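Side-chain contacts in fluoroacetyl-CoA thioesterase (Streptomyces cattleya, PDB 3KUV), which hydrolyses fluoroacetyl-CoA to fluoroacetate and CoA before citrate synthase can use it, conferring resistance to fluoroacetate, while leaving acetyl-CoA untouched: residues G43-L48 / L84-T89; G47-A52 / I72-T77; W51-A56 / V88-R93; R55-Y60 / H118-I123. The protein carries 1 engineered substitution. One frame throughout, in Å; residues are numbered along the deposited sequence.

Contact 1: G43-L48 / L84-T89; sequences GFMVGL and LTVTVT
L48 and M45, one turn apart on the central helix, reach V86 and V88 on the strand in a contact made wholly of apolar side chains. L48 has its CG anti to the backbone N (chi1 -172°), which carries the branch off the helix and lodges CD2 between the two valines: CD2 lies 3.6 Å from V86 CG1 and 3.7 Å from V88 CG2. The valines share one rotamer yet offer different methyls, V86 the one anti to its backbone N and V88 the one beside it. L48 and V88 run past each other in opposite directions, and L48 CG rests 3.8 Å from V88 CG2. M45 does not aim its CB at the strand, but bends at chi2 and chi3 bring CE 3.9 Å from V86 CG1; this holds for one of two modelled conformers and is less certain than the L48 contacts. The axes of 43-48 and 85-89 cross at -50°, 10.4 Å apart at closest approach, in the hot-dog core, and 43-48 belongs to the substrate-binding stretch. H13 and F15 of strand 10-16 flank L48, A106 and I113 of the next strands close over M45 and V86, and Y27 of the second subunit packs on L48.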
loop_
_atom_site.group_PDB
_atom_site.type_symbol
_atom_site.label_atom_id
_atom_site.label_comp_id
_atom_site.label_asym_id
_atom_site.label_seq_id
_atom_site.Cartn_x
_atom_site.Cartn_y
_atom_site.Cartn_z
ATOM N N GLY B 43 3.433 1.632 0.752
ATOM C CA GLY B 43 2.261 1.833 -0.092
ATOM C C GLY B 43 2.642 1.626 -1.560
ATOM O O GLY B 43 1.805 1.206 -2.367
ATOM N N PHE B 44 3.893 2.002 -1.954
ATOM C CA PHE B 44 4.337 1.701 -3.307
ATOM C C PHE B 44 4.508 0.190 -3.520
ATOM O O PHE B 44 4.247 -0.308 -4.635
ATOM C CB PHE B 44 5.609 2.463 -3.671
ATOM C CG PHE B 44 5.410 3.957 -3.941
ATOM C CD1 PHE B 44 4.512 4.384 -4.926
ATOM C CD2 PHE B 44 6.217 4.901 -3.282
ATOM C CE1 PHE B 44 4.353 5.775 -5.238
ATOM C CE2 PHE B 44 6.099 6.255 -3.540
ATOM C CZ PHE B 44 5.193 6.707 -4.530
ATOM N N MET B 45 5.021 -0.533 -2.508
ATOM C CA MET B 45 5.062 -1.990 -2.656
ATOM C C MET B 45 3.686 -2.596 -2.816
ATOM O O MET B 45 3.507 -3.488 -3.708
ATOM C CB MET B 45 5.790 -2.647 -1.476
ATOM C CG MET B 45 5.615 -4.215 -1.415
ATOM S SD MET B 45 6.364 -4.810 -2.969
ATOM C CE MET B 45 8.049 -4.815 -2.423
ATOM N N VAL B 46 2.695 -2.119 -2.075
ATOM C CA VAL B 46 1.321 -2.601 -2.253
ATOM C C VAL B 46 0.901 -2.358 -3.706
ATOM O O VAL B 46 0.373 -3.288 -4.389
ATOM C CB VAL B 46 0.414 -1.945 -1.232
ATOM C CG1 VAL B 46 -1.081 -2.238 -1.573
ATOM C CG2 VAL B 46 0.698 -2.450 0.205
ATOM N N GLY B 47 1.164 -1.150 -4.238
ATOM C CA GLY B 47 0.709 -0.863 -5.613
ATOM C C GLY B 47 1.444 -1.765 -6.620
ATOM O O GLY B 47 0.889 -2.085 -7.688
ATOM N N LEU B 48 2.722 -2.068 -6.375
ATOM C CA LEU B 48 3.480 -2.906 -7.309
ATOM C C LEU B 48 2.965 -4.337 -7.290
ATOM O O LEU B 48 2.941 -4.986 -8.368
ATOM C CB LEU B 48 4.975 -2.910 -6.849
ATOM C CG LEU B 48 5.951 -3.603 -7.860
ATOM C CD1 LEU B 48 6.080 -2.766 -9.178
ATOM C CD2 LEU B 48 7.318 -3.698 -7.183
ATOM N N LEU B 84 17.916 -0.802 -6.998
ATOM C CA LEU B 84 17.726 -2.276 -7.030
ATOM C C LEU B 84 16.473 -2.633 -7.831
ATOM O O LEU B 84 15.607 -1.799 -8.003
ATOM C CB LEU B 84 17.564 -2.874 -5.575
ATOM C CG LEU B 84 18.884 -2.757 -4.792
ATOM C CD1 LEU B 84 18.616 -3.337 -3.433
ATOM C CD2 LEU B 84 20.061 -3.528 -5.395
ATOM N N THR B 85 16.430 -3.886 -8.309
ATOM C CA THR B 85 15.245 -4.365 -9.030
ATOM C C THR B 85 14.393 -5.151 -7.999
ATOM O O THR B 85 14.889 -6.144 -7.415
ATOM C CB THR B 85 15.648 -5.316 -10.132
ATOM O OG1 THR B 85 16.544 -4.633 -11.063
ATOM C CG2 THR B 85 14.456 -5.849 -10.924
ATOM N N VAL B 86 13.157 -4.736 -7.853
ATOM C CA VAL B 86 12.197 -5.493 -7.035
ATOM C C VAL B 86 11.506 -6.482 -8.011
ATOM O O VAL B 86 10.942 -6.068 -9.084
ATOM C CB VAL B 86 11.181 -4.583 -6.353
ATOM C CG1 VAL B 86 10.050 -5.487 -5.700
ATOM C CG2 VAL B 86 11.890 -3.793 -5.283
ATOM N N THR B 87 11.555 -7.767 -7.713
ATOM C CA THR B 87 10.807 -8.780 -8.484
ATOM C C THR B 87 9.648 -9.211 -7.586
ATOM O O THR B 87 9.886 -9.719 -6.489
ATOM C CB THR B 87 11.671 -9.996 -8.842
ATOM O OG1 THR B 87 12.747 -9.594 -9.721
ATOM C CG2 THR B 87 10.849 -11.109 -9.504
ATOM N N VAL B 88 8.419 -9.043 -8.093
ATOM C CA VAL B 88 7.231 -9.565 -7.442
ATOM C C VAL B 88 6.921 -10.897 -8.111
ATOM O O VAL B 88 6.852 -10.956 -9.378
ATOM C CB VAL B 88 6.032 -8.625 -7.589
ATOM C CG1 VAL B 88 4.752 -9.248 -7.022
ATOM C CG2 VAL B 88 6.295 -7.253 -6.850
ATOM N N THR B 89 6.680 -11.949 -7.325
ATOM C CA THR B 89 6.145 -13.227 -7.865
ATOM C C THR B 89 4.698 -13.325 -7.393
ATOM O O THR B 89 4.452 -13.192 -6.157
ATOM C CB THR B 89 6.963 -14.393 -7.292
ATOM O OG1 THR B 89 8.322 -14.238 -7.761
ATOM C CG2 THR B 89 6.463 -15.728 -7.852
#

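Contact 2: G47-A52 / I72-T77; sequences GLMEWA and ICVTHT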
loop_
_atom_site.group_PDB
_atom_site.type_symbol
_atom_site.label_atom_id
_atom_site.label_comp_id
_atom_site.label_asym_id
_atom_site.label_seq_id
_atom_site.Cartn_x
_atom_site.Cartn_y
_atom_site.Cartn_z
ATOM N N GLY B 47 1.164 -1.150 -4.238
ATOM C CA GLY B 47 0.709 -0.863 -5.613
ATOM C C GLY B 47 1.444 -1.765 -6.620
ATOM O O GLY B 47 0.889 -2.085 -7.688
ATOM N N LEU B 48 2.722 -2.068 -6.375
ATOM C CA LEU B 48 3.480 -2.906 -7.309
ATOM C C LEU B 48 2.965 -4.337 -7.290
ATOM O O LEU B 48 2.941 -4.986 -8.368
ATOM C CB LEU B 48 4.975 -2.910 -6.849
ATOM C CG LEU B 48 5.951 -3.603 -7.860
ATOM C CD1 LEU B 48 6.080 -2.766 -9.178
ATOM C CD2 LEU B 48 7.318 -3.698 -7.183
ATOM N N MET B 49 2.602 -4.824 -6.098
ATOM C CA MET B 49 1.979 -6.190 -6.043
ATOM C C MET B 49 0.639 -6.196 -6.792
ATOM O O MET B 49 0.327 -7.118 -7.551
ATOM C CB MET B 49 1.726 -6.532 -4.551
ATOM C CG MET B 49 3.088 -6.845 -3.951
ATOM S SD MET B 49 2.927 -7.129 -2.163
ATOM C CE MET B 49 4.496 -8.074 -1.810
ATOM N N GLU B 50 -0.164 -5.150 -6.646
ATOM C CA GLU B 50 -1.392 -5.046 -7.427
ATOM C C GLU B 50 -1.058 -5.086 -8.910
ATOM O O GLU B 50 -1.729 -5.767 -9.679
ATOM C CB GLU B 50 -2.189 -3.746 -7.142
ATOM C CG GLU B 50 -2.728 -3.717 -5.713
ATOM C CD GLU B 50 -3.853 -2.671 -5.635
ATOM O OE1 GLU B 50 -4.950 -2.815 -6.248
ATOM O OE2 GLU B 50 -3.681 -1.609 -4.932
ATOM N N TRP B 51 -0.101 -4.265 -9.328
ATOM C CA TRP B 51 0.263 -4.184 -10.741
ATOM C C TRP B 51 0.651 -5.560 -11.288
ATOM O O TRP B 51 0.221 -5.909 -12.416
ATOM C CB TRP B 51 1.415 -3.163 -10.835
ATOM C CG TRP B 51 1.823 -2.716 -12.266
ATOM C CD1 TRP B 51 1.315 -3.172 -13.491
ATOM C CD2 TRP B 51 2.933 -1.864 -12.556
ATOM N NE1 TRP B 51 2.042 -2.543 -14.545
ATOM C CE2 TRP B 51 3.055 -1.788 -13.990
ATOM C CE3 TRP B 51 3.879 -1.190 -11.740
ATOM C CZ2 TRP B 51 4.077 -1.038 -14.596
ATOM C CZ3 TRP B 51 4.917 -0.441 -12.354
ATOM C CH2 TRP B 51 4.971 -0.378 -13.804
ATOM N N ALA B 52 1.491 -6.291 -10.590
ATOM C CA ALA B 52 1.830 -7.648 -11.003
ATOM C C ALA B 52 0.568 -8.468 -11.233
ATOM O O ALA B 52 0.505 -9.155 -12.255
ATOM C CB ALA B 52 2.717 -8.322 -9.965
ATOM N N ILE B 72 -5.276 -6.873 1.080
ATOM C CA ILE B 72 -3.841 -7.191 1.048
ATOM C C ILE B 72 -3.359 -7.532 2.450
ATOM O O ILE B 72 -3.818 -6.964 3.443
ATOM C CB ILE B 72 -2.984 -6.124 0.425
ATOM C CG1 ILE B 72 -1.610 -6.797 -0.051
ATOM C CG2 ILE B 72 -2.856 -4.922 1.347
ATOM C CD1 ILE B 72 -1.047 -6.364 -1.293
ATOM N N CYS B 73 -2.489 -8.532 2.550
ATOM C CA CYS B 73 -2.056 -8.942 3.925
ATOM C C CYS B 73 -0.601 -9.380 3.766
ATOM O O CYS B 73 -0.347 -10.550 3.325
ATOM C CB CYS B 73 -2.970 -10.049 4.452
ATOM S SG CYS B 73 -2.720 -10.379 6.227
ATOM N N VAL B 74 0.337 -8.457 3.974
ATOM C CA VAL B 74 1.766 -8.739 3.656
ATOM C C VAL B 74 2.698 -8.283 4.763
ATOM O O VAL B 74 2.403 -7.263 5.451
ATOM C CB VAL B 74 2.259 -8.131 2.288
ATOM C CG1 VAL B 74 1.543 -8.814 1.115
ATOM C CG2 VAL B 74 2.036 -6.585 2.240
ATOM N N THR B 75 3.841 -8.935 4.854
ATOM C CA THR B 75 4.913 -8.378 5.617
ATOM C C THR B 75 5.848 -7.490 4.783
ATOM O O THR B 75 5.768 -7.494 3.560
ATOM C CB THR B 75 5.827 -9.531 6.103
ATOM O OG1 THR B 75 6.297 -10.260 4.936
ATOM C CG2 THR B 75 4.987 -10.447 7.002
ATOM N N HIS B 76 6.661 -6.669 5.483
ATOM C CA HIS B 76 7.711 -5.900 4.808
ATOM C C HIS B 76 8.933 -6.201 5.687
ATOM O O HIS B 76 9.013 -5.685 6.847
ATOM C CB HIS B 76 7.173 -4.414 4.652
ATOM C CG HIS B 76 7.832 -3.533 3.580
ATOM N ND1 HIS B 76 8.881 -3.926 2.768
ATOM C CD2 HIS B 76 7.512 -2.270 3.185
ATOM C CE1 HIS B 76 9.237 -2.908 1.992
ATOM N NE2 HIS B 76 8.418 -1.871 2.233
ATOM N N THR B 77 9.802 -7.053 5.197
ATOM C CA THR B 77 10.882 -7.724 6.048
ATOM C C THR B 77 12.291 -7.061 5.859
ATOM O O THR B 77 13.241 -7.392 6.600
ATOM C CB THR B 77 10.936 -9.197 5.788
ATOM O OG1 THR B 77 11.111 -9.457 4.384
ATOM C CG2 THR B 77 9.612 -9.834 6.199
#
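The backbone of 47-52, which carries M49, is regular helix, with W51 N bonded to G47 O and A52 N to L48 O, while 72-75, which carries I72 and V74, is extended, and the chain leaves the strand at H76 and T77. This is the hot-dog fold, a long helix wrapped by an antiparallel sheet, and strand 65-75 is the edge at which the two subunits join: residues 72-75 pair antiparallel with a strand of the second subunit, and C73 SG forms a disulfide with C73 of that subunit. I72 and V74, two apart on the strand, both turn their side chains inward to the helix. M49 comes to meet them, extended beyond CG, with SD the atom nearest both residues. Against V74 it runs alongside in the opposite direction; against I72 it lies roughly at a right angle. V104 and A106 of strand 99-107 also pack on M49. The active-site residues E50 and H76 sit in the same two segments but do not meet each other here: E50 OE1 is held by a salt bridge to R120 NH1, and H76 packs on G69 of the second subunit. At the centre of the contact, M49 SD lies 3.9 Å from V74 CG1 and 4.1 Å from I72 CD1.

Contact 3: W51-A56 / V88-R93; sequences WACVRA and VTAELR
A52 and C53, consecutive on the helix, face V88 and A90, which stand two apart on the strand; together they pack the central hot-dog helix against the inner face of the sheet. V88 comes first along the strand. Its CG1, anti to the backbone N (chi1 174°), sits 3.7 Å from A52 CB. Even the branching carbon of the valine is near, V88 CB lying 4.1 Å from A52 CB. T89 next points away from the helix, and its side chain touches S105 of strand 99-107. A90 turns back in. Its CB is 3.9 Å from C53 SG, and here the backbones draw close, with A90 CA 6.3 Å from C53 CA. C53 does not aim straight at the strand; its SG, anti to the carbonyl carbon (chi1 -60°), makes the touch from the flank. Past A90, E91 again faces outward, where R10 of strand 10-16 packs on it. W102 and V104 of strand 99-107 and H118 and the substrate-binding R120 of strand 112-124 lie beside C53, while H13 of strand 10-16 packs on A52. The chemistry is that of small groups: two alanine methyls, one valine methyl and a sulfur meet by van der Waals contact alone, a small size consistent with the close approach of the backbones here.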
loop_
_atom_site.group_PDB
_atom_site.type_symbol
_atom_site.label_atom_id
_atom_site.label_comp_id
_atom_site.label_asym_id
_atom_site.label_seq_id
_atom_site.Cartn_x
_atom_site.Cartn_y
_atom_site.Cartn_z
ATOM N N TRP B 51 -0.101 -4.265 -9.328
ATOM C CA TRP B 51 0.263 -4.184 -10.741
ATOM C C TRP B 51 0.651 -5.560 -11.288
ATOM O O TRP B 51 0.221 -5.909 -12.416
ATOM C CB TRP B 51 1.415 -3.163 -10.835
ATOM C CG TRP B 51 1.823 -2.716 -12.266
ATOM C CD1 TRP B 51 1.315 -3.172 -13.491
ATOM C CD2 TRP B 51 2.933 -1.864 -12.556
ATOM N NE1 TRP B 51 2.042 -2.543 -14.545
ATOM C CE2 TRP B 51 3.055 -1.788 -13.990
ATOM C CE3 TRP B 51 3.879 -1.190 -11.740
ATOM C CZ2 TRP B 51 4.077 -1.038 -14.596
ATOM C CZ3 TRP B 51 4.917 -0.441 -12.354
ATOM C CH2 TRP B 51 4.971 -0.378 -13.804
ATOM N N ALA B 52 1.491 -6.291 -10.590
ATOM C CA ALA B 52 1.830 -7.648 -11.003
ATOM C C ALA B 52 0.568 -8.468 -11.233
ATOM O O ALA B 52 0.505 -9.155 -12.255
ATOM C CB ALA B 52 2.717 -8.322 -9.965
ATOM N N CYS B 53 -0.360 -8.497 -10.257
ATOM C CA CYS B 53 -1.570 -9.318 -10.407
ATOM C C CYS B 53 -2.457 -8.814 -11.555
ATOM O O CYS B 53 -3.022 -9.660 -12.290
ATOM C CB CYS B 53 -2.328 -9.415 -9.080
ATOM S SG CYS B 53 -1.399 -10.139 -7.762
ATOM N N VAL B 54 -2.552 -7.478 -11.751
ATOM C CA VAL B 54 -3.273 -6.965 -12.914
ATOM C C VAL B 54 -2.722 -7.468 -14.250
ATOM O O VAL B 54 -3.459 -7.863 -15.172
ATOM C CB VAL B 54 -3.323 -5.371 -12.847
ATOM C CG1 VAL B 54 -3.718 -4.734 -14.153
ATOM C CG2 VAL B 54 -4.209 -4.883 -11.629
ATOM N N ARG B 55 -1.390 -7.464 -14.379
ATOM C CA ARG B 55 -0.773 -7.987 -15.656
ATOM C C ARG B 55 -1.086 -9.483 -15.830
ATOM O O ARG B 55 -1.417 -9.883 -16.978
ATOM C CB ARG B 55 0.770 -7.736 -15.618
ATOM C CG ARG B 55 1.107 -6.237 -15.773
ATOM C CD ARG B 55 2.653 -6.105 -15.817
ATOM N NE ARG B 55 3.238 -6.848 -16.949
ATOM C CZ ARG B 55 4.542 -7.195 -17.060
ATOM N NH1 ARG B 55 5.476 -6.986 -16.076
ATOM N NH2 ARG B 55 5.007 -7.755 -18.181
ATOM N N ALA B 56 -1.031 -10.246 -14.734
ATOM C CA ALA B 56 -1.245 -11.719 -14.789
ATOM C C ALA B 56 -2.712 -11.977 -15.261
ATOM O O ALA B 56 -2.953 -12.919 -16.035
ATOM C CB ALA B 56 -0.997 -12.282 -13.526
ATOM N N VAL B 88 8.419 -9.043 -8.093
ATOM C CA VAL B 88 7.231 -9.565 -7.442
ATOM C C VAL B 88 6.921 -10.897 -8.111
ATOM O O VAL B 88 6.852 -10.956 -9.378
ATOM C CB VAL B 88 6.032 -8.625 -7.589
ATOM C CG1 VAL B 88 4.752 -9.248 -7.022
ATOM C CG2 VAL B 88 6.295 -7.253 -6.850
ATOM N N THR B 89 6.680 -11.949 -7.325
ATOM C CA THR B 89 6.145 -13.227 -7.865
ATOM C C THR B 89 4.698 -13.325 -7.393
ATOM O O THR B 89 4.452 -13.192 -6.157
ATOM C CB THR B 89 6.963 -14.393 -7.292
ATOM O OG1 THR B 89 8.322 -14.238 -7.761
ATOM C CG2 THR B 89 6.463 -15.728 -7.852
ATOM N N ALA B 90 3.757 -13.473 -8.309
ATOM C CA ALA B 90 2.302 -13.592 -7.961
ATOM C C ALA B 90 1.857 -14.985 -8.380
ATOM O O ALA B 90 2.057 -15.383 -9.521
ATOM C CB ALA B 90 1.487 -12.601 -8.720
ATOM N N GLU B 91 1.178 -15.673 -7.514
ATOM C CA GLU B 91 0.801 -17.074 -7.776
ATOM C C GLU B 91 -0.675 -17.134 -7.524
ATOM O O GLU B 91 -1.176 -16.848 -6.429
ATOM C CB GLU B 91 1.546 -17.972 -6.852
ATOM C CG GLU B 91 1.296 -19.425 -7.265
ATOM C CD GLU B 91 2.160 -20.447 -6.520
ATOM O OE1 GLU B 91 3.185 -20.092 -5.833
ATOM O OE2 GLU B 91 1.811 -21.651 -6.672
ATOM N N LEU B 92 -1.444 -17.551 -8.516
ATOM C CA LEU B 92 -2.908 -17.609 -8.398
ATOM C C LEU B 92 -3.353 -18.730 -7.427
ATOM O O LEU B 92 -2.954 -19.917 -7.626
ATOM C CB LEU B 92 -3.539 -17.802 -9.789
ATOM C CG LEU B 92 -5.031 -17.752 -9.748
ATOM C CD1 LEU B 92 -5.614 -16.412 -9.282
ATOM C CD2 LEU B 92 -5.754 -18.168 -11.082
ATOM N N ARG B 93 -4.192 -18.412 -6.427
ATOM C CA ARG B 93 -4.712 -19.438 -5.489
ATOM C C ARG B 93 -6.064 -19.939 -5.888
ATOM O O ARG B 93 -6.352 -21.135 -5.691
ATOM C CB ARG B 93 -4.827 -18.867 -4.016
ATOM C CG ARG B 93 -3.465 -18.435 -3.425
ATOM C CD ARG B 93 -3.813 -17.825 -2.044
ATOM N NE ARG B 93 -4.179 -18.882 -1.068
ATOM C CZ ARG B 93 -4.708 -18.699 0.125
ATOM N NH1 ARG B 93 -5.022 -17.438 0.523
ATOM N NH2 ARG B 93 -4.928 -19.717 0.920
#

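Contact 4: R55-Y60 / H118-I123; sequences RAMAPY and HERAVI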
loop_
_atom_site.group_PDB
_atom_site.type_symbol
_atom_site.label_atom_id
_atom_site.label_comp_id
_atom_site.label_asym_id
_atom_site.label_seq_id
_atom_site.Cartn_x
_atom_site.Cartn_y
_atom_site.Cartn_z
ATOM N N ARG B 55 -1.390 -7.464 -14.379
ATOM C CA ARG B 55 -0.773 -7.987 -15.656
ATOM C C ARG B 55 -1.086 -9.483 -15.830
ATOM O O ARG B 55 -1.417 -9.883 -16.978
ATOM C CB ARG B 55 0.770 -7.736 -15.618
ATOM C CG ARG B 55 1.107 -6.237 -15.773
ATOM C CD ARG B 55 2.653 -6.105 -15.817
ATOM N NE ARG B 55 3.238 -6.848 -16.949
ATOM C CZ ARG B 55 4.542 -7.195 -17.060
ATOM N NH1 ARG B 55 5.476 -6.986 -16.076
ATOM N NH2 ARG B 55 5.007 -7.755 -18.181
ATOM N N ALA B 56 -1.031 -10.246 -14.734
ATOM C CA ALA B 56 -1.245 -11.719 -14.789
ATOM C C ALA B 56 -2.712 -11.977 -15.261
ATOM O O ALA B 56 -2.953 -12.919 -16.035
ATOM C CB ALA B 56 -0.997 -12.282 -13.526
ATOM N N MET B 57 -3.651 -11.181 -14.779
ATOM C CA MET B 57 -5.093 -11.365 -15.071
ATOM C C MET B 57 -5.546 -10.889 -16.383
ATOM O O MET B 57 -6.702 -11.210 -16.850
ATOM C CB MET B 57 -5.806 -10.368 -14.120
ATOM C CG MET B 57 -6.088 -10.993 -12.937
ATOM S SD MET B 57 -6.882 -9.641 -11.833
ATOM C CE MET B 57 -8.544 -9.634 -12.444
ATOM N N ALA B 58 -4.793 -10.059 -17.050
ATOM C CA ALA B 58 -5.340 -9.338 -18.236
ATOM C C ALA B 58 -5.886 -10.172 -19.382
ATOM O O ALA B 58 -6.954 -9.837 -19.960
ATOM C CB ALA B 58 -4.303 -8.300 -18.818
ATOM N N PRO B 59 -5.208 -11.258 -19.727
ATOM C CA PRO B 59 -5.645 -11.822 -21.017
ATOM C C PRO B 59 -6.917 -12.626 -20.831
ATOM O O PRO B 59 -7.487 -13.144 -21.834
ATOM C CB PRO B 59 -4.496 -12.767 -21.422
ATOM C CG PRO B 59 -3.438 -12.736 -20.333
ATOM C CD PRO B 59 -4.069 -11.989 -19.099
ATOM N N TYR B 60 -7.387 -12.764 -19.596
ATOM C CA TYR B 60 -8.540 -13.542 -19.286
ATOM C C TYR B 60 -9.770 -12.656 -18.889
ATOM O O TYR B 60 -10.832 -13.204 -18.526
ATOM C CB TYR B 60 -8.241 -14.425 -18.058
ATOM C CG TYR B 60 -7.040 -15.306 -18.204
ATOM C CD1 TYR B 60 -7.168 -16.630 -18.703
ATOM C CD2 TYR B 60 -5.744 -14.845 -17.863
ATOM C CE1 TYR B 60 -6.032 -17.472 -18.840
ATOM C CE2 TYR B 60 -4.611 -15.667 -18.020
ATOM C CZ TYR B 60 -4.780 -16.998 -18.472
ATOM O OH TYR B 60 -3.683 -17.807 -18.627
ATOM N N HIS B 118 -3.153 -11.412 -1.461
ATOM C CA HIS B 118 -3.832 -10.255 -2.101
ATOM C C HIS B 118 -5.079 -10.805 -2.778
ATOM O O HIS B 118 -5.026 -11.891 -3.448
ATOM C CB HIS B 118 -2.928 -9.669 -3.187
ATOM C CG HIS B 118 -3.560 -8.482 -3.882
ATOM N ND1 HIS B 118 -3.582 -8.259 -5.255
ATOM C CD2 HIS B 118 -4.236 -7.450 -3.320
ATOM C CE1 HIS B 118 -4.199 -7.106 -5.504
ATOM N NE2 HIS B 118 -4.597 -6.614 -4.359
ATOM N N GLU B 119 -6.177 -10.089 -2.680
ATOM C CA GLU B 119 -7.433 -10.482 -3.411
ATOM C C GLU B 119 -7.881 -9.317 -4.247
ATOM O O GLU B 119 -7.664 -8.141 -3.877
ATOM C CB GLU B 119 -8.527 -10.796 -2.409
ATOM C CG GLU B 119 -8.249 -12.146 -1.626
ATOM C CD GLU B 119 -7.209 -12.019 -0.553
ATOM O OE1 GLU B 119 -7.251 -10.998 0.139
ATOM O OE2 GLU B 119 -6.392 -12.919 -0.309
ATOM N N ARG B 120 -8.506 -9.666 -5.380
ATOM C CA ARG B 120 -9.030 -8.701 -6.335
ATOM C C ARG B 120 -10.441 -9.056 -6.765
ATOM O O ARG B 120 -10.854 -10.185 -6.649
ATOM C CB ARG B 120 -8.172 -8.698 -7.601
ATOM C CG ARG B 120 -6.675 -8.321 -7.253
ATOM C CD ARG B 120 -5.847 -7.982 -8.492
ATOM N NE ARG B 120 -6.284 -6.763 -9.164
ATOM C CZ ARG B 120 -6.118 -5.526 -8.705
ATOM N NH1 ARG B 120 -5.351 -5.359 -7.590
ATOM N NH2 ARG B 120 -6.647 -4.444 -9.282
ATOM N N ALA B 121 -11.178 -8.074 -7.272
ATOM C CA ALA B 121 -12.500 -8.265 -7.807
ATOM C C ALA B 121 -12.579 -7.687 -9.240
ATOM O O ALA B 121 -12.192 -6.520 -9.445
ATOM C CB ALA B 121 -13.565 -7.568 -6.952
ATOM N N VAL B 122 -13.074 -8.489 -10.174
ATOM C CA VAL B 122 -13.336 -8.009 -11.550
ATOM C C VAL B 122 -14.523 -7.026 -11.561
ATOM O O VAL B 122 -15.480 -7.181 -10.838
ATOM C CB VAL B 122 -13.685 -9.205 -12.428
ATOM C CG1 VAL B 122 -13.924 -8.661 -13.891
ATOM C CG2 VAL B 122 -12.480 -10.193 -12.482
ATOM N N ILE B 123 -14.320 -5.960 -12.317
ATOM C CA ILE B 123 -15.326 -4.851 -12.402
ATOM C C ILE B 123 -15.583 -4.544 -13.868
ATOM O O ILE B 123 -14.709 -4.732 -14.726
ATOM C CB ILE B 123 -14.964 -3.576 -11.630
ATOM C CG1 ILE B 123 -13.620 -3.007 -12.088
ATOM C CG2 ILE B 123 -15.040 -3.793 -10.083
ATOM C CD1 ILE B 123 -13.440 -1.562 -11.638
#
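M57 lays its sulfur against R120 and its terminal methyl against V122, near the C-terminal end of the central helix. The tight part is entirely the work of this one methionine. Its CB points to the strand, and the bend at chi3 (80°) takes CE out of line with the rest of the chain, to V122, while SD faces R120. M57 SD lies 3.9 Å from R120 CD and 4.0 Å from R120 NE, near the guanidinium plane and at its edge; M57 CE lies 4.0 Å from V122 CG2, the two chains running past each other in opposite directions. R120, which binds substrate, bends at its own chi3, and its polar end has partners outside the two segments: NH1 in a salt bridge with E50 OE1, NE in a hydrogen bond to S67 OG. The other side is loose. A58, P59 and Y60 are exposed and form a 3-10 turn whose Y60 N bonds to M57 O at 3.2 Å, and they leave the strand untouched. Around M57 the fold closes with W102 of strand 99-107 and S67 of strand 65-75, the two neighbours of strand 112-124 in the sheet, while C53 and V54 of helix 42-57 lie against R120.

All four contacts read off one helix, 42-57, as it runs across the sheet: contacts 1 and 3 lean on strand 85-96, contact 2 on strand 65-75 and contact 4 on strand 112-124. Contacts 1 and 2 have centres about 7 Å apart and share L48; contacts 3 and 4 are about 8 Å apart, whereas contacts 1 and 4 lie about 17 Å apart, centre to centre. Active-site E50 of contact 2 meets substrate-binding R120 of contact 4 in a 2.9 Å salt bridge, OE1 to NH1. Separately, the two contacts pack where I72 CD1 lies 3.9 Å from H118 CD2. A bound acetate lies about 4 Å from the I72 side chain and about 5 Å from that of R120.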